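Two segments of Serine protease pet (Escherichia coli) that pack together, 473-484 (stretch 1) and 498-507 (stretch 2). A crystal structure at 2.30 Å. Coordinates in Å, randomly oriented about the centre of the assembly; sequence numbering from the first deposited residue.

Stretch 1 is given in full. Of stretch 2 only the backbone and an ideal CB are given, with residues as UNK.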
ATOM      1  N   TYR A 473      -9.575  -6.839   4.975  1.00 29.06           N
ATOM      2  CA  TYR A 473      -8.509  -6.964   5.953  1.00 26.90           C
ATOM      3  C   TYR A 473      -7.628  -5.740   5.792  1.00 28.77           C
ATOM      4  O   TYR A 473      -7.035  -5.533   4.717  1.00 30.83           O
ATOM      5  CB  TYR A 473      -7.712  -8.259   5.759  1.00 26.64           C
ATOM      6  CG  TYR A 473      -6.524  -8.403   6.691  1.00 27.07           C
ATOM      7  CD1 TYR A 473      -6.673  -8.258   8.082  1.00 25.07           C
ATOM      8  CD2 TYR A 473      -5.258  -8.711   6.191  1.00 26.18           C
ATOM      9  CE1 TYR A 473      -5.589  -8.394   8.933  1.00 24.71           C
ATOM     10  CE2 TYR A 473      -4.167  -8.846   7.031  1.00 26.03           C
ATOM     11  CZ  TYR A 473      -4.335  -8.694   8.404  1.00 28.28           C
ATOM     12  OH  TYR A 473      -3.244  -8.821   9.243  1.00 27.47           O
ATOM     13  N   HIS A 474      -7.596  -4.905   6.835  1.00 25.80           N
ATOM     14  CA  HIS A 474      -6.802  -3.688   6.854  1.00 25.92           C
ATOM     15  C   HIS A 474      -5.353  -3.944   7.297  1.00 25.61           C
ATOM     16  O   HIS A 474      -4.504  -3.067   7.172  1.00 25.81           O
ATOM     17  CB  HIS A 474      -7.422  -2.651   7.793  1.00 25.86           C
ATOM     18  CG  HIS A 474      -8.692  -2.014   7.293  1.00 27.85           C
ATOM     19  ND1 HIS A 474      -8.775  -1.324   6.099  1.00 27.13           N
ATOM     20  CD2 HIS A 474      -9.904  -1.887   7.891  1.00 26.49           C
ATOM     21  CE1 HIS A 474     -10.002  -0.838   5.960  1.00 27.64           C
ATOM     22  NE2 HIS A 474     -10.700  -1.164   7.030  1.00 27.26           N
ATOM     23  N   GLY A 475      -5.074  -5.125   7.849  1.00 27.51           N
ATOM     24  CA  GLY A 475      -3.757  -5.409   8.411  1.00 29.68           C
ATOM     25  C   GLY A 475      -2.767  -6.007   7.420  1.00 31.50           C
ATOM     26  O   GLY A 475      -3.040  -6.078   6.213  1.00 28.25           O
ATOM     27  N   ASN A 476      -1.619  -6.464   7.915  1.00 31.00           N
ATOM     28  CA  ASN A 476      -0.616  -7.040   7.023  1.00 30.45           C
ATOM     29  C   ASN A 476      -0.381  -8.547   7.207  1.00 31.95           C
ATOM     30  O   ASN A 476      -0.929  -9.180   8.110  1.00 29.87           O
ATOM     31  CB  ASN A 476       0.717  -6.316   7.183  1.00 31.33           C
ATOM     32  CG  ASN A 476       0.557  -4.819   7.252  1.00 33.01           C
ATOM     33  OD1 ASN A 476       0.142  -4.187   6.282  1.00 34.01           O
ATOM     34  ND2 ASN A 476       0.889  -4.235   8.412  1.00 30.11           N
ATOM     35  N   VAL A 477       0.428  -9.097   6.304  1.00 28.24           N
ATOM     36  CA  VAL A 477       0.946 -10.446   6.392  1.00 28.13           C
ATOM     37  C   VAL A 477       2.420 -10.431   6.013  1.00 31.47           C
ATOM     38  O   VAL A 477       2.806  -9.866   4.977  1.00 32.29           O
ATOM     39  CB  VAL A 477       0.198 -11.440   5.442  1.00 27.19           C
ATOM     40  CG1 VAL A 477       0.856 -12.818   5.485  1.00 27.18           C
ATOM     41  CG2 VAL A 477      -1.268 -11.537   5.799  1.00 27.39           C
ATOM     42  N   ASP A 478       3.255 -11.058   6.828  1.00 30.20           N
ATOM     43  CA  ASP A 478       4.604 -11.345   6.379  1.00 33.90           C
ATOM     44  C   ASP A 478       5.115 -12.579   7.113  1.00 34.15           C
ATOM     45  O   ASP A 478       4.351 -13.259   7.791  1.00 34.87           O
ATOM     46  CB  ASP A 478       5.528 -10.130   6.564  1.00 32.31           C
ATOM     47  CG  ASP A 478       5.824  -9.812   8.023  1.00 32.92           C
ATOM     48  OD1 ASP A 478       5.464 -10.586   8.932  1.00 34.35           O
ATOM     49  OD2 ASP A 478       6.456  -8.768   8.266  1.00 41.54           O
ATOM     50  N   GLY A 479       6.400 -12.869   6.966  1.00 42.49           N
ATOM     51  CA  GLY A 479       6.955 -14.088   7.519  1.00 40.79           C
ATOM     52  C   GLY A 479       6.574 -15.346   6.751  1.00 41.12           C
ATOM     53  O   GLY A 479       6.144 -15.291   5.592  1.00 39.96           O
ATOM     54  N   ASN A 480       6.723 -16.483   7.425  1.00 34.43           N
ATOM     55  CA  ASN A 480       6.594 -17.797   6.808  1.00 39.71           C
ATOM     56  C   ASN A 480       5.145 -18.272   6.761  1.00 37.97           C
ATOM     57  O   ASN A 480       4.769 -19.221   7.447  1.00 34.88           O
ATOM     58  CB  ASN A 480       7.467 -18.804   7.562  1.00 41.03           C
ATOM     59  CG  ASN A 480       7.550 -20.151   6.863  1.00 44.25           C
ATOM     60  OD1 ASN A 480       7.305 -20.255   5.663  1.00 43.68           O
ATOM     61  ND2 ASN A 480       7.897 -21.194   7.618  1.00 42.84           N
ATOM     62  N   VAL A 481       4.346 -17.612   5.927  1.00 29.48           N
ATOM     63  CA  VAL A 481       2.907 -17.826   5.897  1.00 28.90           C
ATOM     64  C   VAL A 481       2.413 -18.221   4.489  1.00 29.13           C
ATOM     65  O   VAL A 481       2.987 -17.824   3.475  1.00 29.48           O
ATOM     66  CB  VAL A 481       2.167 -16.552   6.372  1.00 28.08           C
ATOM     67  CG1 VAL A 481       0.666 -16.713   6.303  1.00 27.61           C
ATOM     68  CG2 VAL A 481       2.608 -16.144   7.806  1.00 27.86           C
ATOM     69  N   ARG A 482       1.359 -19.020   4.433  1.00 31.68           N
ATOM     70  CA  ARG A 482       0.624 -19.216   3.195  1.00 32.86           C
ATOM     71  C   ARG A 482      -0.796 -18.772   3.459  1.00 32.67           C
ATOM     72  O   ARG A 482      -1.354 -19.092   4.514  1.00 29.68           O
ATOM     73  CB  ARG A 482       0.674 -20.669   2.730  1.00 31.54           C
ATOM     74  CG  ARG A 482      -0.450 -21.080   1.811  1.00 34.35           C
ATOM     75  CD  ARG A 482      -0.333 -22.568   1.509  1.00 35.79           C
ATOM     76  NE  ARG A 482      -1.477 -23.099   0.774  1.00 36.78           N
ATOM     77  CZ  ARG A 482      -1.522 -23.250  -0.546  1.00 40.64           C
ATOM     78  NH1 ARG A 482      -0.490 -22.892  -1.304  1.00 40.16           N
ATOM     79  NH2 ARG A 482      -2.606 -23.765  -1.112  1.00 39.36           N
ATOM     80  N   LEU A 483      -1.361 -18.012   2.518  1.00 32.68           N
ATOM     81  CA  LEU A 483      -2.700 -17.453   2.672  1.00 31.22           C
ATOM     82  C   LEU A 483      -3.691 -18.144   1.763  1.00 30.22           C
ATOM     83  O   LEU A 483      -3.444 -18.232   0.566  1.00 30.45           O
ATOM     84  CB  LEU A 483      -2.692 -15.966   2.358  1.00 28.46           C
ATOM     85  CG  LEU A 483      -4.045 -15.249   2.330  1.00 31.19           C
ATOM     86  CD1 LEU A 483      -4.722 -15.306   3.666  1.00 27.98           C
ATOM     87  CD2 LEU A 483      -3.851 -13.810   1.961  1.00 30.63           C
ATOM     88  N   GLU A 484      -4.812 -18.603   2.320  1.00 28.16           N
ATOM     89  CA  GLU A 484      -5.833 -19.288   1.544  1.00 28.58           C
ATOM     90  C   GLU A 484      -7.213 -18.670   1.697  1.00 28.37           C
ATOM     91  O   GLU A 484      -7.691 -18.477   2.796  1.00 31.53           O
ATOM     92  CB  GLU A 484      -5.896 -20.780   1.925  1.00 28.94           C
ATOM     93  CG  GLU A 484      -4.603 -21.514   1.680  1.00 31.34           C
ATOM     94  CD  GLU A 484      -4.680 -22.996   1.964  1.00 32.98           C
ATOM     95  OE1 GLU A 484      -5.746 -23.472   2.403  1.00 32.51           O
ATOM     96  OE2 GLU A 484      -3.661 -23.690   1.750  1.00 39.53           O
ATOM     97  N   UNK A 498      -7.794  -7.129   0.372  1.00 28.31           N
ATOM     98  CA  UNK A 498      -6.614  -6.839   1.177  1.00 27.80           C
ATOM     99  C   UNK A 498      -6.182  -5.400   0.926  1.00 29.58           C
ATOM    100  O   UNK A 498      -5.895  -5.032  -0.239  1.00 30.87           O
ATOM    101  CB  UNK A 498      -5.477  -7.812   0.858  1.00 27.80           C
ATOM    102  N   UNK A 499      -6.166  -4.617   2.012  1.00 34.49           N
ATOM    103  CA  UNK A 499      -5.894  -3.164   2.073  1.00 38.62           C
ATOM    104  C   UNK A 499      -4.510  -2.828   2.580  1.00 37.12           C
ATOM    105  O   UNK A 499      -4.117  -1.646   2.622  1.00 36.91           O
ATOM    106  CB  UNK A 499      -6.925  -2.476   2.970  1.00 38.62           C
ATOM    107  N   UNK A 500      -3.829  -3.849   3.094  1.00 28.85           N
ATOM    108  CA  UNK A 500      -2.527  -3.667   3.708  1.00 28.44           C
ATOM    109  C   UNK A 500      -1.446  -4.354   2.902  1.00 29.95           C
ATOM    110  O   UNK A 500      -1.688  -4.810   1.787  1.00 29.29           O
ATOM    111  CB  UNK A 500      -2.532  -4.196   5.144  1.00 28.44           C
ATOM    112  N   UNK A 501      -0.251  -4.429   3.471  1.00 30.25           N
ATOM    113  CA  UNK A 501       0.865  -5.085   2.807  1.00 33.36           C
ATOM    114  C   UNK A 501       0.831  -6.589   3.039  1.00 31.88           C
ATOM    115  O   UNK A 501       0.643  -7.060   4.177  1.00 28.55           O
ATOM    116  CB  UNK A 501       2.193  -4.505   3.297  1.00 33.36           C
ATOM    117  N   UNK A 502       1.022  -7.331   1.956  1.00 32.36           N
ATOM    118  CA  UNK A 502       0.991  -8.778   1.979  1.00 30.03           C
ATOM    119  C   UNK A 502       2.284  -9.368   1.443  1.00 34.91           C
ATOM    120  O   UNK A 502       2.595  -9.230   0.250  1.00 34.68           O
ATOM    121  CB  UNK A 502      -0.201  -9.295   1.171  1.00 30.03           C
ATOM    122  N   UNK A 503       3.026 -10.019   2.330  1.00 32.37           N
ATOM    123  CA  UNK A 503       4.230 -10.755   1.980  1.00 34.79           C
ATOM    124  C   UNK A 503       3.993 -12.203   2.367  1.00 33.87           C
ATOM    125  O   UNK A 503       3.913 -12.521   3.553  1.00 32.42           O
ATOM    126  CB  UNK A 503       5.469 -10.183   2.671  1.00 34.79           C
ATOM    127  N   UNK A 504       3.866 -13.078   1.380  1.00 33.99           N
ATOM    128  CA  UNK A 504       3.492 -14.459   1.640  1.00 32.71           C
ATOM    129  C   UNK A 504       4.243 -15.431   0.736  1.00 33.79           C
ATOM    130  O   UNK A 504       4.564 -15.101  -0.405  1.00 32.04           O
ATOM    131  CB  UNK A 504       1.983 -14.637   1.458  1.00 32.71           C
ATOM    132  N   UNK A 505       4.527 -16.629   1.246  1.00 39.96           N
ATOM    133  CA  UNK A 505       5.131 -17.661   0.419  1.00 41.28           C
ATOM    134  C   UNK A 505       4.268 -17.872  -0.808  1.00 43.31           C
ATOM    135  O   UNK A 505       4.752 -17.843  -1.928  1.00 44.90           O
ATOM    136  CB  UNK A 505       5.303 -18.967   1.198  1.00 41.28           C
ATOM    137  N   UNK A 506       2.973 -18.053  -0.588  1.00 32.34           N
ATOM    138  CA  UNK A 506       2.055 -18.288  -1.685  1.00 32.71           C
ATOM    139  C   UNK A 506       0.655 -17.925  -1.261  1.00 31.43           C
ATOM    140  O   UNK A 506       0.391 -17.705  -0.084  1.00 29.62           O
ATOM    141  CB  UNK A 506       2.117 -19.743  -2.153  1.00 32.71           C
ATOM    142  N   UNK A 507      -0.238 -17.848  -2.239  1.00 30.32           N
ATOM    143  CA  UNK A 507      -1.617 -17.475  -1.987  1.00 29.84           C
ATOM    144  C   UNK A 507      -2.498 -18.363  -2.837  1.00 30.27           C
ATOM    145  O   UNK A 507      -2.244 -18.541  -4.031  1.00 31.13           O
ATOM    146  CB  UNK A 507      -1.866 -15.995  -2.284  1.00 29.84           C
TER

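At 498 the CB lies 4.7 Å from Tyr-473 O and points to the same face of the sheet as the side chain of Tyr-473, so an aliphatic or aromatic residue would suit. The residue is Leu-498: its CD1 meets Tyr-473 CB at 3.8 Å, near the plane of the ring at its edge, and its CD2 lies 4.2 Å from Leu-483 CD2.

Position 499 points toward stretch 1, its CB 3.8 Å from His-474 ND1. A short acceptor, Asp or Asn, would suit, although Ser or Thr is conceivable. Asp-499 accepts a weak hydrogen bond from His-474 ND1 to OD2 (3.1 Å, 121°), while its backbone N donates to Tyr-473 O (3.0 Å).

Position 500 is the most constrained. An ideal CB would sit 2.2 Å from Gly-475 O and 2.9 Å from Asn-476 OD1, both clashes, which leaves glycine. Gly-500 CA makes a CA-H...O contact with Gly-475 O (3.5 Å), and a water bridges Gly-500 N to Tyr-473 O and Gly-475 O.

At 501 the CB points sideways, 3.6 Å from Asn-476 OD1; many polar residues would fit. In Asp-501 the backbone does the work: N donates to Asn-476 OD1 (2.8 Å) and O accepts from Val-477 N (3.0 Å).

The CB of 502 also points sideways, 4.8 Å from Val-477 CB, and extended angles (-123/113) favour a branched aliphatic such as Val or Ile. Ile-502 brings CD1 to 3.5 Å from Val-477 CG2.

At 503 the CB points sideways, 3.9 Å from Asp-478 CB and 3.5 Å from Val-477 O; stretch 1 sets no narrow demand, so polar or long flexible side chains such as Gln, Lys, Arg or Thr would all do. The side-chain end of Gln-503 leads away; its N donates to Val-477 O (2.7 Å).

At 504 the CB is 4.6 Å from Val-477 CG1 and 3.9 Å from Val-481 O. A small apolar residue is reasonable, though not compelled; Ala-504 occupies it.

The backbone turns a corner at 505 (-55/-50), aiming the CB toward stretch 1, 5.1 Å from Asn-480 OD1. A side chain with a donor two or more bonds beyond CB, Asn or Gln, suits that acceptor. Asn-505 ND2 donates to Asn-480 OD1 (2.8 Å), and its N to Val-481 O (3.0 Å).

At 506 the CB lies 4.2 Å from Arg-482 NH1, so a short acceptor fits: Ser, Thr, Asp or Asn. Ser-506 OG accepts from NH1 of Arg-482 (3.1 Å), and its O accepts from Leu-483 N (3.2 Å).

Position 507 shares a face with Leu-483, favouring aliphatics. Ile-507 CG1 approaches Leu-483 CB at 4.1 Å.

Stretch 2, residues 498-507: LDGDIQANSI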
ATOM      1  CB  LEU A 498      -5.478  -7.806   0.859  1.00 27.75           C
ATOM      2  CG  LEU A 498      -5.474  -9.244   1.426  1.00 31.44           C
ATOM      3  CD1 LEU A 498      -6.692  -9.586   2.336  1.00 28.10           C
ATOM      4  CD2 LEU A 498      -5.305 -10.273   0.323  1.00 27.82           C
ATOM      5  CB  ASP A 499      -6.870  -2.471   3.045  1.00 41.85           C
ATOM      6  CG  ASP A 499      -7.707  -1.445   2.380  1.00 41.87           C
ATOM      7  OD1 ASP A 499      -7.599  -1.357   1.150  1.00 51.85           O
ATOM      8  OD2 ASP A 499      -8.481  -0.749   3.061  1.00 42.31           O
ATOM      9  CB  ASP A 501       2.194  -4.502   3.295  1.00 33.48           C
ATOM     10  CG  ASP A 501       2.347  -3.062   2.925  1.00 33.93           C
ATOM     11  OD1 ASP A 501       2.226  -2.753   1.717  1.00 37.21           O
ATOM     12  OD2 ASP A 501       2.564  -2.231   3.834  1.00 39.91           O
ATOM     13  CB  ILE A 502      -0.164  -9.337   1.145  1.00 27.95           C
ATOM     14  CG1 ILE A 502      -1.497  -8.800   1.659  1.00 29.70           C
ATOM     15  CG2 ILE A 502      -0.165 -10.858   1.233  1.00 27.93           C
ATOM     16  CD1 ILE A 502      -1.920  -9.449   3.011  1.00 30.20           C
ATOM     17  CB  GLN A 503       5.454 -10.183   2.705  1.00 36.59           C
ATOM     18  CG  GLN A 503       6.714 -11.022   2.597  1.00 36.80           C
ATOM     19  CD  GLN A 503       7.228 -11.101   1.176  1.00 42.00           C
ATOM     20  OE1 GLN A 503       7.594 -10.082   0.582  1.00 45.05           O
ATOM     21  NE2 GLN A 503       7.235 -12.316   0.606  1.00 37.84           N
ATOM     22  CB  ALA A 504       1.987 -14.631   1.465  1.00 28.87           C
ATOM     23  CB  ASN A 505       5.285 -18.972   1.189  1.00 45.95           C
ATOM     24  CG  ASN A 505       6.022 -18.795   2.509  1.00 43.71           C
ATOM     25  OD1 ASN A 505       6.937 -17.984   2.617  1.00 42.57           O
ATOM     26  ND2 ASN A 505       5.613 -19.554   3.519  1.00 42.56           N
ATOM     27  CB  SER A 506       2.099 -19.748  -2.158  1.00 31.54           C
ATOM     28  OG  SER A 506       1.595 -20.630  -1.166  1.00 31.31           O
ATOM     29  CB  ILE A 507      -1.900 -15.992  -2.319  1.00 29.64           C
ATOM     30  CG1 ILE A 507      -1.141 -15.051  -1.379  1.00 29.25           C
ATOM     31  CG2 ILE A 507      -3.384 -15.707  -2.240  1.00 29.38           C
ATOM     32  CD1 ILE A 507      -1.220 -13.569  -1.798  1.00 29.20           C
TER
HETATM   33  O   HOH W   1      -4.539  -6.723   3.946  1.00 30.72           O
HETATM   34  O   HOH W   2      -4.868  -0.682   5.552  1.00 30.72           O
HETATM   35  O   HOH W   3       8.905 -17.576   4.340  1.00 52.63           O
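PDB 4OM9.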